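Local coordinates for DNA topoisomerase 2-associated protein PAT1 (Saccharomyces cerevisiae, PDB 5LMG), which activates mRNA decapping and represses translation, its C-terminal domain directly binding the decapping enzyme Dcp2 and the exonuclease Xrn1, at residues A[155-160]-A[200-205]. The protein carries 2 engineered substitutions. Sequence-based numbering, arbitrary orientation.
With EDO (1,2-ethanediol), chain J.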
# COMPACT_ATOMS: atom_id res chain seq x y z
N LYS A 155 6.12 -5.09 13.17
CA LYS A 155 4.83 -5.23 13.86
C LYS A 155 4.04 -3.91 13.78
O LYS A 155 2.83 -3.93 13.56
CB LYS A 155 5.02 -5.68 15.33
CG LYS A 155 5.49 -7.14 15.51
CD LYS A 155 4.40 -8.16 15.17
CE LYS A 155 4.92 -9.57 15.19
NZ LYS A 155 3.86 -10.55 14.81
N LYS A 156 4.74 -2.76 13.95
CA LYS A 156 4.12 -1.43 13.87
C LYS A 156 3.57 -1.16 12.46
O LYS A 156 2.46 -0.63 12.33
CB LYS A 156 5.11 -0.34 14.27
CG LYS A 156 5.35 -0.26 15.78
CD LYS A 156 6.32 0.85 16.18
CE LYS A 156 5.77 2.26 16.03
NZ LYS A 156 4.64 2.53 16.96
N VAL A 157 4.32 -1.58 11.42
CA VAL A 157 3.96 -1.44 10.01
C VAL A 157 2.69 -2.26 9.72
O VAL A 157 1.75 -1.72 9.15
CB VAL A 157 5.15 -1.77 9.05
CG1 VAL A 157 4.71 -1.77 7.58
CG2 VAL A 157 6.31 -0.78 9.24
N ASP A 158 2.66 -3.54 10.17
CA ASP A 158 1.50 -4.43 10.00
C ASP A 158 0.24 -3.87 10.71
O ASP A 158 -0.86 -3.97 10.16
CB ASP A 158 1.82 -5.85 10.52
CG ASP A 158 3.01 -6.55 9.87
OD1 ASP A 158 3.43 -6.14 8.76
OD2 ASP A 158 3.51 -7.53 10.46
N LEU A 159 0.42 -3.25 11.91
CA LEU A 159 -0.67 -2.62 12.66
C LEU A 159 -1.27 -1.44 11.88
O LEU A 159 -2.49 -1.39 11.70
CB LEU A 159 -0.24 -2.17 14.08
CG LEU A 159 -1.36 -1.54 14.94
CD1 LEU A 159 -2.32 -2.60 15.47
CD2 LEU A 159 -0.78 -0.72 16.09
N PHE A 160 -0.41 -0.49 11.43
CA PHE A 160 -0.81 0.67 10.65
C PHE A 160 -1.55 0.22 9.39
O PHE A 160 -2.61 0.76 9.08
CB PHE A 160 0.41 1.52 10.28
CG PHE A 160 0.06 2.90 9.77
CD1 PHE A 160 -0.35 3.09 8.45
CD2 PHE A 160 0.14 4.01 10.60
CE1 PHE A 160 -0.66 4.37 7.98
CE2 PHE A 160 -0.18 5.29 10.13
CZ PHE A 160 -0.58 5.45 8.82
N SER A 200 8.17 2.41 0.04
CA SER A 200 7.47 2.02 1.26
C SER A 200 6.23 1.18 0.94
O SER A 200 5.44 1.56 0.08
CB SER A 200 7.11 3.26 2.07
OG SER A 200 5.96 3.10 2.89
N LYS A 201 6.05 0.07 1.68
CA LYS A 201 4.88 -0.80 1.54
C LYS A 201 3.57 -0.02 1.79
O LYS A 201 2.64 -0.15 1.01
CB LYS A 201 5.00 -2.04 2.44
CG LYS A 201 3.91 -3.09 2.20
CD LYS A 201 4.05 -4.26 3.16
CE LYS A 201 3.36 -5.49 2.64
NZ LYS A 201 3.60 -6.66 3.52
N ILE A 202 3.53 0.81 2.85
CA ILE A 202 2.38 1.67 3.22
C ILE A 202 2.13 2.72 2.14
O ILE A 202 0.98 2.90 1.72
CB ILE A 202 2.53 2.31 4.64
CG1 ILE A 202 2.82 1.25 5.75
CG2 ILE A 202 1.33 3.22 5.01
CD1 ILE A 202 1.75 0.10 5.94
N GLY A 203 3.20 3.40 1.71
CA GLY A 203 3.16 4.42 0.66
C GLY A 203 2.57 3.87 -0.62
O GLY A 203 1.61 4.44 -1.14
N LEU A 204 3.10 2.71 -1.07
CA LEU A 204 2.64 2.03 -2.28
C LEU A 204 1.17 1.63 -2.20
O LEU A 204 0.42 1.89 -3.15
CB LEU A 204 3.52 0.83 -2.65
CG LEU A 204 3.44 0.39 -4.12
CD1 LEU A 204 4.14 1.40 -5.05
CD2 LEU A 204 4.06 -0.99 -4.30
N ASN A 205 0.76 1.01 -1.07
CA ASN A 205 -0.63 0.60 -0.85
C ASN A 205 -1.59 1.79 -0.80
O ASN A 205 -2.69 1.69 -1.34
CB ASN A 205 -0.76 -0.28 0.37
CG ASN A 205 -0.14 -1.66 0.22
OD1 ASN A 205 0.23 -2.11 -0.87
ND2 ASN A 205 0.02 -2.35 1.34
C1 EDO J . -4.04 -1.77 -2.00
O1 EDO J . -3.76 -0.77 -1.04
C2 EDO J . -2.92 -2.83 -1.93
O2 EDO J . -2.90 -3.57 -3.13
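I202 reaches out from the first turn of helix 201-216 and divides its two branches between V157 and F160 of helix 151-174. Its CG1 arm and the V157 side chain run alongside each other in opposite senses, bringing I202 CD1 within 3.9 Å of V157 CG1. The same methyl also rests on the backbone, 3.7 Å from V157 O. The shorter branch serves the phenylalanine: I202 CG2 stands 3.8 Å from F160 CE1 and equally near F160 CD1, approaching the CD1-CE1 bond of the ring obliquely. I202 can do both because CG1 is turned anti to the carbonyl carbon (chi1 -54°), which sets CG2 anti to the backbone N and sends the branches to different partners. V157 and F160, three positions apart, fall on one side of their helix; the slim valine admits the long isoleucine arm, while the bulk of the aromatic ring carries F160 out to the isoleucine methyl. Cutting I202 back to an alanine here would remove both branches and is likely to open a gap between the helices, leaving V157 CG1 and F160 CE1 without this partner. Just before I202's helix, S200 acts as N-cap: its OG accepts from G203 N at 3.0 Å in a nearly straight bond (170°), satisfying an amide of the first turn, and it is also hydrogen-bonded to S141. At the margin, D158 and K201 carry opposite charges that stay 5.3 Å apart between D158 OD1 and K201 NZ, so any attraction is probably modest. The contact is apolar helix-to-helix packing within the PAT1 family region, of the TPR clan of helical-repeat families: helix 136-141 borders it, S141 touching both V157 and I202 and I137 meeting F160, while I106 of helix 103-114 also packs on F160.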